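Side-chain contacts in chlorite dismutase (Nitrobacter winogradskyi, PDB 3QPI), which catalyses the heme-dependent breakdown of chlorite into chloride and molecular oxygen: residues A[119-124]-A[155-160]; A[94-97]-A[103-106]; A[12-17]-A[142-147]. All blocks are in the same frame, centred on the assembly; numbering follows the deposited sequence.

Contact 1 of 3, residues A[119-124]-A[155-160]; sequences LKYLPA and FEDLVG. With HEM (protoporphyrin IX containing Fe), chain C.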
loop_
_atom_site.group_PDB
_atom_site.type_symbol
_atom_site.label_atom_id
_atom_site.label_comp_id
_atom_site.label_asym_id
_atom_site.label_seq_id
_atom_site.Cartn_x
_atom_site.Cartn_y
_atom_site.Cartn_z
ATOM N N LEU A 119 3.046 -0.958 -14.225
ATOM C CA LEU A 119 4.430 -1.247 -14.593
ATOM C C LEU A 119 5.225 -0.002 -15.013
ATOM O O LEU A 119 6.420 0.078 -14.771
ATOM C CB LEU A 119 4.485 -2.301 -15.708
ATOM C CG LEU A 119 4.228 -3.744 -15.266
ATOM C CD1 LEU A 119 4.224 -4.687 -16.463
ATOM C CD2 LEU A 119 5.253 -4.210 -14.237
ATOM N N LYS A 120 4.578 0.971 -15.630
ATOM C CA LYS A 120 5.327 2.135 -16.109
ATOM C C LYS A 120 5.901 2.954 -14.957
ATOM O O LYS A 120 6.850 3.697 -15.150
ATOM C CB LYS A 120 4.474 3.021 -17.021
ATOM C CG LYS A 120 3.214 3.578 -16.389
ATOM C CD LYS A 120 2.333 4.283 -17.426
ATOM C CE LYS A 120 2.964 5.593 -17.895
ATOM N NZ LYS A 120 2.319 6.187 -19.126
ATOM N N TYR A 121 5.331 2.814 -13.766
ATOM C CA TYR A 121 5.757 3.617 -12.623
ATOM C C TYR A 121 6.957 3.040 -11.898
ATOM O O TYR A 121 7.410 3.606 -10.892
ATOM C CB TYR A 121 4.611 3.799 -11.631
ATOM C CG TYR A 121 3.481 4.637 -12.172
ATOM C CD1 TYR A 121 3.524 6.023 -12.098
ATOM C CD2 TYR A 121 2.374 4.047 -12.765
ATOM C CE1 TYR A 121 2.485 6.799 -12.593
ATOM C CE2 TYR A 121 1.337 4.817 -13.263
ATOM C CZ TYR A 121 1.400 6.189 -13.165
ATOM O OH TYR A 121 0.376 6.953 -13.651
ATOM N N LEU A 122 7.464 1.912 -12.380
ATOM C CA LEU A 122 8.698 1.352 -11.834
ATOM C C LEU A 122 9.792 1.662 -12.829
ATOM O O LEU A 122 9.533 1.687 -14.032
ATOM C CB LEU A 122 8.602 -0.176 -11.626
ATOM C CG LEU A 122 7.241 -0.775 -11.230
ATOM C CD1 LEU A 122 7.363 -2.280 -11.001
ATOM C CD2 LEU A 122 6.648 -0.094 -9.996
ATOM N N PRO A 123 11.028 1.859 -12.349
ATOM C CA PRO A 123 11.430 1.665 -10.953
ATOM C C PRO A 123 11.188 2.868 -10.032
ATOM O O PRO A 123 11.450 2.772 -8.842
ATOM C CB PRO A 123 12.927 1.399 -11.071
ATOM C CG PRO A 123 13.346 2.210 -12.269
ATOM C CD PRO A 123 12.170 2.239 -13.210
ATOM N N ALA A 124 10.704 3.985 -10.551
ATOM C CA ALA A 124 10.513 5.157 -9.694
ATOM C C ALA A 124 9.883 4.801 -8.326
ATOM O O ALA A 124 10.413 5.172 -7.276
ATOM C CB ALA A 124 9.671 6.218 -10.416
ATOM N N PHE A 155 3.655 9.622 -8.229
ATOM C CA PHE A 155 3.007 8.749 -7.257
ATOM C C PHE A 155 1.539 9.140 -7.035
ATOM O O PHE A 155 0.662 8.275 -7.070
ATOM C CB PHE A 155 3.757 8.670 -5.909
ATOM C CG PHE A 155 3.074 7.762 -4.912
ATOM C CD1 PHE A 155 3.127 6.379 -5.071
ATOM C CD2 PHE A 155 2.329 8.290 -3.861
ATOM C CE1 PHE A 155 2.472 5.546 -4.195
ATOM C CE2 PHE A 155 1.683 7.473 -2.991
ATOM C CZ PHE A 155 1.748 6.086 -3.146
ATOM N N GLU A 156 1.240 10.417 -6.827
ATOM C CA GLU A 156 -0.155 10.754 -6.582
ATOM C C GLU A 156 -0.998 10.481 -7.833
ATOM O O GLU A 156 -2.193 10.217 -7.732
ATOM C CB GLU A 156 -0.323 12.201 -6.130
ATOM C CG GLU A 156 0.469 12.556 -4.891
ATOM C CD GLU A 156 0.150 11.664 -3.711
ATOM O OE1 GLU A 156 -0.885 10.963 -3.746
ATOM O OE2 GLU A 156 0.945 11.650 -2.741
ATOM N N ASP A 157 -0.358 10.522 -8.997
ATOM C CA ASP A 157 -1.019 10.241 -10.273
ATOM C C ASP A 157 -1.379 8.755 -10.393
ATOM O O ASP A 157 -2.510 8.389 -10.727
ATOM C CB ASP A 157 -0.098 10.643 -11.430
ATOM C CG ASP A 157 -0.731 10.417 -12.779
ATOM O OD1 ASP A 157 -1.826 10.979 -13.029
ATOM O OD2 ASP A 157 -0.145 9.668 -13.593
ATOM N N LEU A 158 -0.404 7.898 -10.120
ATOM C CA LEU A 158 -0.667 6.463 -10.049
ATOM C C LEU A 158 -1.829 6.169 -9.091
ATOM O O LEU A 158 -2.757 5.449 -9.422
ATOM C CB LEU A 158 0.582 5.723 -9.592
ATOM C CG LEU A 158 0.310 4.273 -9.190
ATOM C CD1 LEU A 158 -0.278 3.509 -10.373
ATOM C CD2 LEU A 158 1.594 3.642 -8.693
ATOM N N VAL A 159 -1.781 6.747 -7.903
ATOM C CA VAL A 159 -2.825 6.510 -6.923
ATOM C C VAL A 159 -4.195 6.935 -7.473
ATOM O O VAL A 159 -5.177 6.211 -7.337
ATOM C CB VAL A 159 -2.518 7.253 -5.601
ATOM C CG1 VAL A 159 -3.746 7.235 -4.672
ATOM C CG2 VAL A 159 -1.262 6.646 -4.920
ATOM N N GLY A 160 -4.277 8.103 -8.101
ATOM C CA GLY A 160 -5.562 8.528 -8.630
ATOM C C GLY A 160 -6.060 7.606 -9.726
ATOM O O GLY A 160 -7.254 7.354 -9.864
HETATM C CHA HEM C . -1.575 -5.938 -4.994
HETATM C CHB HEM C . 1.591 -4.284 -8.180
HETATM C CHC HEM C . 0.744 0.259 -6.665
HETATM C CHD HEM C . -2.581 -1.403 -3.743
HETATM C C1A HEM C . -0.637 -5.818 -5.963
HETATM C C2A HEM C . -0.086 -6.983 -6.637
HETATM C C3A HEM C . 0.825 -6.563 -7.538
HETATM C C4A HEM C . 0.839 -5.105 -7.440
HETATM C CMA HEM C . 1.658 -7.475 -8.512
HETATM C CAA HEM C . -0.577 -8.404 -6.318
HETATM C CBA HEM C . 0.298 -9.164 -5.331
HETATM C CGA HEM C . -0.237 -10.581 -5.308
HETATM O O1A HEM C . -0.809 -10.929 -4.258
HETATM O O2A HEM C . -0.127 -11.344 -6.320
HETATM C C1B HEM C . 1.597 -2.946 -7.983
HETATM C C2B HEM C . 2.560 -2.093 -8.634
HETATM C C3B HEM C . 2.355 -0.863 -8.186
HETATM C C4B HEM C . 1.236 -0.880 -7.264
HETATM C CMB HEM C . 3.680 -2.499 -9.626
HETATM C CAB HEM C . 3.183 0.355 -8.652
HETATM C CBB HEM C . 3.729 1.163 -7.740
HETATM C C1C HEM C . -0.246 0.241 -5.761
HETATM C C2C HEM C . -0.830 1.371 -5.036
HETATM C C3C HEM C . -1.732 0.862 -4.199
HETATM C C4C HEM C . -1.759 -0.573 -4.415
HETATM C CMC HEM C . -0.381 2.844 -5.184
HETATM C CAC HEM C . -2.677 1.558 -3.205
HETATM C CBC HEM C . -3.057 2.823 -3.431
HETATM C C1D HEM C . -2.602 -2.740 -3.757
HETATM C C2D HEM C . -3.497 -3.527 -2.943
HETATM C C3D HEM C . -3.154 -4.953 -3.351
HETATM C C4D HEM C . -2.131 -4.850 -4.365
HETATM C CMD HEM C . -4.561 -3.096 -1.880
HETATM C CAD HEM C . -3.786 -6.249 -2.826
HETATM C CBD HEM C . -4.911 -6.599 -3.812
HETATM C CGD HEM C . -5.700 -7.770 -3.269
HETATM O O1D HEM C . -5.071 -8.806 -2.955
HETATM O O2D HEM C . -6.954 -7.669 -3.150
HETATM N NA HEM C . -0.043 -4.641 -6.453
HETATM N NB HEM C . 0.782 -2.192 -7.139
HETATM N NC HEM C . -0.841 -0.924 -5.366
HETATM N ND HEM C . -1.816 -3.545 -4.600
HETATM FE FE HEM C . -0.688 -2.755 -5.914
#
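Tyr121 and Leu158 make the apolar half of this contact, the phenol ring of the loop lying against the flank of helix 152-163. Leu158 CB sits over the middle of one ring face, 3.6 Å from the centroid of the Tyr121 ring and only 8° off its normal, so this is a CH-pi contact. One methyl continues the cover toward the CD2-CE2 side of the ring, with Leu158 CD1 3.6 Å from Tyr121 CE2. With CG of Leu158 anti to the backbone N (chi1 167°), the branch point lies between ring and heme, and its methyls diverge: CD1 stays with the tyrosine, while CD2 reaches the heme vinyl, 3.4 Å from HEM CBB.

The helix is the crossover between strands 141-147 and 171-181 in the C-terminal ferredoxin-like half of the chlorite dismutase fold. The loop follows the segment bearing His114, the axial ligand of the heme iron, whose side chain lies about 7 Å from that of Leu158. Leu122 and Val159 belong to the same heme pocket: Leu122 CD2 lies 3.7 Å from HEM CAB, and Val159 CG2 lies near the methyl CMC. Branched aliphatic residues suit this place because they fit the porphyrin rim without bringing polar atoms to it.

The polar half is one hydrogen bond at the outer end of the ring. Tyr121 OH donates to Asp157 OD2 over 2.8 Å, with the carboxylate oxygen near the ring plane but the hydroxyl 42° out of the carboxylate plane. Asp157 is exposed, so tyrosine suits a buried position from which a hydroxyl can still reach a carboxylate at the surface. With an alanine in place of Tyr121 the CH-pi partner of Leu158 is gone, and a gap would probably open between loop and helix, with Asp157 left without this donor.

Contact 2 of 3, residues A[94-97]-A[103-106]; sequences AAWW and ERRA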
loop_
_atom_site.group_PDB
_atom_site.type_symbol
_atom_site.label_atom_id
_atom_site.label_comp_id
_atom_site.label_asym_id
_atom_site.label_seq_id
_atom_site.Cartn_x
_atom_site.Cartn_y
_atom_site.Cartn_z
ATOM N N ALA A 94 -17.106 -6.871 2.175
ATOM C CA ALA A 94 -17.627 -8.235 2.214
ATOM C C ALA A 94 -17.942 -8.763 0.809
ATOM O O ALA A 94 -17.613 -9.898 0.481
ATOM C CB ALA A 94 -18.880 -8.306 3.103
ATOM N N ALA A 95 -18.559 -7.943 -0.028
ATOM C CA ALA A 95 -18.847 -8.362 -1.396
ATOM C C ALA A 95 -17.561 -8.801 -2.138
ATOM O O ALA A 95 -17.573 -9.767 -2.887
ATOM C CB ALA A 95 -19.585 -7.233 -2.170
ATOM N N TRP A 96 -16.461 -8.100 -1.925
ATOM C CA TRP A 96 -15.174 -8.515 -2.505
ATOM C C TRP A 96 -14.757 -9.915 -2.039
ATOM O O TRP A 96 -14.418 -10.797 -2.843
ATOM C CB TRP A 96 -14.047 -7.516 -2.138
ATOM C CG TRP A 96 -12.690 -7.955 -2.649
ATOM C CD1 TRP A 96 -11.671 -8.527 -1.919
ATOM C CD2 TRP A 96 -12.215 -7.880 -4.007
ATOM N NE1 TRP A 96 -10.589 -8.793 -2.743
ATOM C CE2 TRP A 96 -10.894 -8.405 -4.023
ATOM C CE3 TRP A 96 -12.773 -7.417 -5.208
ATOM C CZ2 TRP A 96 -10.134 -8.489 -5.197
ATOM C CZ3 TRP A 96 -12.009 -7.489 -6.373
ATOM C CH2 TRP A 96 -10.713 -8.028 -6.361
ATOM N N TRP A 97 -14.775 -10.113 -0.732
ATOM C CA TRP A 97 -14.226 -11.328 -0.156
ATOM C C TRP A 97 -15.102 -12.546 -0.449
ATOM O O TRP A 97 -14.596 -13.668 -0.510
ATOM C CB TRP A 97 -13.994 -11.146 1.347
ATOM C CG TRP A 97 -12.924 -10.117 1.607
ATOM C CD1 TRP A 97 -13.062 -8.913 2.248
ATOM C CD2 TRP A 97 -11.555 -10.200 1.194
ATOM N NE1 TRP A 97 -11.853 -8.250 2.273
ATOM C CE2 TRP A 97 -10.913 -9.018 1.630
ATOM C CE3 TRP A 97 -10.806 -11.164 0.501
ATOM C CZ2 TRP A 97 -9.570 -8.770 1.389
ATOM C CZ3 TRP A 97 -9.465 -10.916 0.266
ATOM C CH2 TRP A 97 -8.862 -9.728 0.708
ATOM N N GLU A 103 -13.019 -14.736 -10.145
ATOM C CA GLU A 103 -13.732 -13.464 -10.238
ATOM C C GLU A 103 -12.912 -12.290 -9.675
ATOM O O GLU A 103 -12.947 -11.179 -10.206
ATOM C CB GLU A 103 -15.074 -13.571 -9.510
ATOM C CG GLU A 103 -15.998 -14.621 -10.114
ATOM C CD GLU A 103 -17.283 -14.838 -9.316
ATOM O OE1 GLU A 103 -17.305 -14.575 -8.087
ATOM O OE2 GLU A 103 -18.284 -15.274 -9.940
ATOM N N ARG A 104 -12.183 -12.527 -8.595
ATOM C CA ARG A 104 -11.329 -11.474 -8.043
ATOM C C ARG A 104 -10.140 -11.192 -8.989
ATOM O O ARG A 104 -9.822 -10.029 -9.256
ATOM C CB ARG A 104 -10.901 -11.805 -6.607
ATOM C CG ARG A 104 -11.915 -11.282 -5.555
ATOM C CD ARG A 104 -11.619 -11.743 -4.113
ATOM N NE ARG A 104 -11.972 -13.152 -3.916
ATOM C CZ ARG A 104 -11.111 -14.179 -3.946
ATOM N NH1 ARG A 104 -9.800 -13.982 -4.124
ATOM N NH2 ARG A 104 -11.567 -15.421 -3.786
ATOM N N ARG A 105 -9.531 -12.242 -9.544
ATOM C CA ARG A 105 -8.423 -12.074 -10.486
ATOM C C ARG A 105 -8.845 -11.275 -11.725
ATOM O O ARG A 105 -8.092 -10.434 -12.214
ATOM C CB ARG A 105 -7.876 -13.437 -10.916
ATOM C CG ARG A 105 -7.007 -13.394 -12.169
ATOM C CD ARG A 105 -5.671 -12.652 -11.975
ATOM N NE ARG A 105 -5.002 -12.454 -13.261
ATOM C CZ ARG A 105 -3.731 -12.100 -13.421
ATOM N NH1 ARG A 105 -2.938 -11.891 -12.361
ATOM N NH2 ARG A 105 -3.253 -11.950 -14.658
ATOM N N ALA A 106 -10.050 -11.537 -12.229
ATOM C CA ALA A 106 -10.552 -10.851 -13.418
ATOM C C ALA A 106 -10.736 -9.337 -13.192
ATOM O O ALA A 106 -10.330 -8.518 -14.013
ATOM C CB ALA A 106 -11.886 -11.506 -13.886
#
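One face of the Trp96 indole is covered by the aliphatic stem of Arg104, and the edge of the same ring meets CE2 of Trp97. Arg104 CG stands 3.4 Å from the centroid of the Trp96 six-membered ring, 15° off the normal and shifted toward the rim, a close CH-pi contact. Its nearest ring atom is Trp96 CZ2, 3.3 Å from Arg104 CG; Arg104 CD advances to the pyrrole side, 3.4 Å from Trp96 NE1. Trp97 is turned so that CD1 of Trp96 lies over the centre of one of its faces. The Arg104 guanidinium, by contrast, does not stack: its plane is 73° from that of Trp96, and Arg104 CZ is 6.0 Å from the centroid of the five-membered ring, at most a weak cation-pi attraction.

The two residues belong to successive helices, the short 94-98 and the longer 101-111, which follow strand 84-92 in the C-terminal ferredoxin-like half and pack beside the propionate-bearing side of the heme. Trp96 is part of the heme pocket and also forms a cation-pi pair with Lys92, which is hydrogen-bonded to the heme.

Arginine suits this place because its long apolar stem can cover a tryptophan while its several N-H groups reach beyond it: the stem bends at its third torsion (chi3 -75°), which carries the guanidinium off the indole and past the end of the first helix. Trp96 O comes near the plane of that group at its edge, yet the closest approach is from carbon, Arg104 CD lying 3.2 Å from Trp96 O. The charged nitrogens are held elsewhere: NH2 bonds to Met99 O in the link between the helices, and NH1 to Gln101 OE1 and to the hydroxyl of Tyr61, itself a heme-binding residue.

Contact 3 of 3, residues A[12-17]-A[142-147]; sequences GAWSIL and LTWFEY. With HEM (protoporphyrin IX containing Fe), chain C.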
loop_
_atom_site.group_PDB
_atom_site.type_symbol
_atom_site.label_atom_id
_atom_site.label_comp_id
_atom_site.label_asym_id
_atom_site.label_seq_id
_atom_site.Cartn_x
_atom_site.Cartn_y
_atom_site.Cartn_z
ATOM N N GLY A 12 10.664 7.460 15.231
ATOM C CA GLY A 12 10.653 6.520 14.110
ATOM C C GLY A 12 11.491 7.038 12.973
ATOM O O GLY A 12 11.898 8.185 12.977
ATOM N N ALA A 13 11.741 6.188 11.979
ATOM C CA ALA A 13 12.592 6.528 10.881
ATOM C C ALA A 13 11.913 7.509 9.904
ATOM O O ALA A 13 12.566 7.962 8.965
ATOM C CB ALA A 13 12.968 5.227 10.117
ATOM N N TRP A 14 10.613 7.810 10.081
ATOM C CA TRP A 14 9.895 8.640 9.102
ATOM C C TRP A 14 9.146 9.675 9.854
ATOM O O TRP A 14 8.597 9.359 10.897
ATOM C CB TRP A 14 8.910 7.825 8.275
ATOM C CG TRP A 14 9.585 6.766 7.437
ATOM C CD1 TRP A 14 9.857 5.499 7.797
ATOM C CD2 TRP A 14 10.059 6.929 6.100
ATOM N NE1 TRP A 14 10.504 4.830 6.753
ATOM C CE2 TRP A 14 10.634 5.704 5.703
ATOM C CE3 TRP A 14 10.062 8.003 5.202
ATOM C CZ2 TRP A 14 11.210 5.524 4.452
ATOM C CZ3 TRP A 14 10.636 7.818 3.941
ATOM C CH2 TRP A 14 11.198 6.594 3.590
ATOM N N SER A 15 9.165 10.918 9.374
ATOM C CA SER A 15 8.248 11.918 9.929
ATOM C C SER A 15 7.036 11.859 9.037
ATOM O O SER A 15 7.113 11.469 7.844
ATOM C CB SER A 15 8.831 13.336 9.938
ATOM O OG SER A 15 9.323 13.667 8.656
ATOM N N ILE A 16 5.911 12.191 9.631
ATOM C CA ILE A 16 4.654 12.179 8.897
ATOM C C ILE A 16 4.332 13.580 8.368
ATOM O O ILE A 16 4.063 14.515 9.148
ATOM C CB ILE A 16 3.471 11.677 9.770
ATOM C CG1 ILE A 16 3.671 10.205 10.141
ATOM C CG2 ILE A 16 2.134 11.841 9.015
ATOM C CD1 ILE A 16 2.812 9.766 11.315
ATOM N N LEU A 17 4.382 13.692 7.043
ATOM C CA LEU A 17 3.990 14.904 6.298
ATOM C C LEU A 17 2.513 15.171 6.497
ATOM O O LEU A 17 2.122 16.239 6.954
ATOM C CB LEU A 17 4.301 14.716 4.798
ATOM C CG LEU A 17 5.806 14.562 4.578
ATOM C CD1 LEU A 17 6.221 14.215 3.130
ATOM C CD2 LEU A 17 6.504 15.839 5.074
ATOM N N LEU A 142 -1.866 -3.281 4.222
ATOM C CA LEU A 142 -1.069 -2.082 4.431
ATOM C C LEU A 142 -0.153 -1.994 3.223
ATOM O O LEU A 142 0.634 -2.910 2.958
ATOM C CB LEU A 142 -0.262 -2.163 5.724
ATOM C CG LEU A 142 -1.071 -2.457 7.002
ATOM C CD1 LEU A 142 -0.164 -2.552 8.236
ATOM C CD2 LEU A 142 -2.116 -1.387 7.216
ATOM N N THR A 143 -0.301 -0.915 2.460
ATOM C CA THR A 143 0.485 -0.721 1.256
ATOM C C THR A 143 1.530 0.350 1.561
ATOM O O THR A 143 1.223 1.388 2.144
ATOM C CB THR A 143 -0.409 -0.372 0.018
ATOM O OG1 THR A 143 -1.139 0.847 0.231
ATOM C CG2 THR A 143 -1.392 -1.507 -0.247
ATOM N N TRP A 144 2.769 0.050 1.204
ATOM C CA TRP A 144 3.920 0.853 1.575
ATOM C C TRP A 144 4.690 1.153 0.300
ATOM O O TRP A 144 4.967 0.235 -0.493
ATOM C CB TRP A 144 4.803 0.070 2.559
ATOM C CG TRP A 144 6.080 0.754 2.849
ATOM C CD1 TRP A 144 7.318 0.415 2.387
ATOM C CD2 TRP A 144 6.249 1.935 3.643
ATOM N NE1 TRP A 144 8.252 1.306 2.852
ATOM C CE2 TRP A 144 7.628 2.252 3.624
ATOM C CE3 TRP A 144 5.368 2.758 4.363
ATOM C CZ2 TRP A 144 8.159 3.359 4.312
ATOM C CZ3 TRP A 144 5.891 3.867 5.042
ATOM C CH2 TRP A 144 7.282 4.150 5.017
ATOM N N PHE A 145 5.006 2.436 0.104
ATOM C CA PHE A 145 5.672 2.914 -1.102
ATOM C C PHE A 145 6.786 3.899 -0.743
ATOM O O PHE A 145 6.630 4.715 0.173
ATOM C CB PHE A 145 4.643 3.618 -2.020
ATOM C CG PHE A 145 3.442 2.775 -2.296
ATOM C CD1 PHE A 145 3.473 1.826 -3.305
ATOM C CD2 PHE A 145 2.301 2.892 -1.512
ATOM C CE1 PHE A 145 2.389 1.022 -3.532
ATOM C CE2 PHE A 145 1.215 2.085 -1.725
ATOM C CZ PHE A 145 1.246 1.151 -2.746
ATOM N N GLU A 146 7.886 3.834 -1.484
ATOM C CA GLU A 146 9.011 4.735 -1.294
ATOM C C GLU A 146 9.432 5.285 -2.634
ATOM O O GLU A 146 9.458 4.540 -3.622
ATOM C CB GLU A 146 10.208 3.996 -0.691
ATOM C CG GLU A 146 9.906 3.284 0.569
ATOM C CD GLU A 146 11.143 2.619 1.188
ATOM O OE1 GLU A 146 12.243 2.611 0.565
ATOM O OE2 GLU A 146 10.995 2.096 2.305
ATOM N N TYR A 147 9.803 6.568 -2.658
ATOM C CA TYR A 147 10.193 7.240 -3.904
ATOM C C TYR A 147 10.974 8.522 -3.632
ATOM O O TYR A 147 10.908 9.085 -2.540
ATOM C CB TYR A 147 8.956 7.572 -4.730
ATOM C CG TYR A 147 7.825 8.121 -3.896
ATOM C CD1 TYR A 147 6.917 7.265 -3.281
ATOM C CD2 TYR A 147 7.662 9.483 -3.712
ATOM C CE1 TYR A 147 5.883 7.749 -2.511
ATOM C CE2 TYR A 147 6.608 9.982 -2.939
ATOM C CZ TYR A 147 5.720 9.104 -2.338
ATOM O OH TYR A 147 4.669 9.566 -1.551
HETATM C CHA HEM C . -1.575 -5.938 -4.994
HETATM C CHB HEM C . 1.591 -4.284 -8.180
HETATM C CHC HEM C . 0.744 0.259 -6.665
HETATM C CHD HEM C . -2.581 -1.403 -3.743
HETATM C C1A HEM C . -0.637 -5.818 -5.963
HETATM C C2A HEM C . -0.086 -6.983 -6.637
HETATM C C3A HEM C . 0.825 -6.563 -7.538
HETATM C C4A HEM C . 0.839 -5.105 -7.440
HETATM C CMA HEM C . 1.658 -7.475 -8.512
HETATM C CAA HEM C . -0.577 -8.404 -6.318
HETATM C CBA HEM C . 0.298 -9.164 -5.331
HETATM C CGA HEM C . -0.237 -10.581 -5.308
HETATM O O1A HEM C . -0.809 -10.929 -4.258
HETATM O O2A HEM C . -0.127 -11.344 -6.320
HETATM C C1B HEM C . 1.597 -2.946 -7.983
HETATM C C2B HEM C . 2.560 -2.093 -8.634
HETATM C C3B HEM C . 2.355 -0.863 -8.186
HETATM C C4B HEM C . 1.236 -0.880 -7.264
HETATM C CMB HEM C . 3.680 -2.499 -9.626
HETATM C CAB HEM C . 3.183 0.355 -8.652
HETATM C CBB HEM C . 3.729 1.163 -7.740
HETATM C C1C HEM C . -0.246 0.241 -5.761
HETATM C C2C HEM C . -0.830 1.371 -5.036
HETATM C C3C HEM C . -1.732 0.862 -4.199
HETATM C C4C HEM C . -1.759 -0.573 -4.415
HETATM C CMC HEM C . -0.381 2.844 -5.184
HETATM C CAC HEM C . -2.677 1.558 -3.205
HETATM C CBC HEM C . -3.057 2.823 -3.431
HETATM C C1D HEM C . -2.602 -2.740 -3.757
HETATM C C2D HEM C . -3.497 -3.527 -2.943
HETATM C C3D HEM C . -3.154 -4.953 -3.351
HETATM C C4D HEM C . -2.131 -4.850 -4.365
HETATM C CMD HEM C . -4.561 -3.096 -1.880
HETATM C CAD HEM C . -3.786 -6.249 -2.826
HETATM C CBD HEM C . -4.911 -6.599 -3.812
HETATM C CGD HEM C . -5.700 -7.770 -3.269
HETATM O O1D HEM C . -5.071 -8.806 -2.955
HETATM O O2D HEM C . -6.954 -7.669 -3.150
HETATM N NA HEM C . -0.043 -4.641 -6.453
HETATM N NB HEM C . 0.782 -2.192 -7.139
HETATM N NC HEM C . -0.841 -0.924 -5.366
HETATM N ND HEM C . -1.816 -3.545 -4.600
HETATM FE FE HEM C . -0.688 -2.755 -5.914
#
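Where the N-terminal strands meet the ferredoxin-like C-terminal half, in a curled sheet like that of the dimeric alpha-beta barrel families, Trp14 of strand 14-23 meets Trp144 of strand 141-147. Strands 171-181 and 84-92 lie between them in the sheet, and even the closest backbone pair, Trp14 and Glu146, has CA atoms 11.1 Å apart; large indoles suit such a span. The pair is T-shaped (edge-to-face). The benzo edge of Trp144 points at one face of Trp14, with planes 76° apart and the centroids of the Trp14 five-membered and Trp144 six-membered rings separated by 5.1 Å. Trp144 CZ2 and Trp14 CE2 approach to 3.7 Å, and Trp144 CH2 lies over the same face, toward its rim. Leu33 and Ile35 of strand 32-37 touch both indoles.

Glu146, two residues along the strand from Trp144, turns to the same interior. Its chain runs straight beyond CG (chi2 -177°), bringing the carboxylate level with the indole nitrogen: Trp144 NE1 donates to Glu146 OE2 over 2.9 Å, at 153°, close to the ring plane, and on the anti side of the carboxylate, somewhat tilted out of its plane. The intervening Phe145, like Thr143, faces the heme instead.

Glu146 OE2 also lies 4.1 Å from Trp14 CZ2, while OE1 accepts a hydrogen bond from Gly78 N. Both oxygens of this buried carboxylate thus have a donor, and the bond from Trp144, by fixing the indole's rotation, probably keeps its edge aimed at Trp14.

Contacts 1 and 3 are buried and contact 2 is only partly so. Contacts 1 and 3 adjoin: strand 141-147 leads into helix 152-163, Phe155 packs on Phe145 and Tyr147, and both contacts touch the heme. Contact 3 alone reaches into the N-terminal half; contacts 1 and 2 stay within the C-terminal one. Contact 2 lies apart, its nearest atoms about 11 Å from contact 1 and about 10 Å from contact 3, though Trp96 still borders the heme. Each uses an aromatic face differently: an aliphatic helix residue with a hydrogen bond at the surface end in 1, a charged residue's stem in 2, another indole's edge in 3.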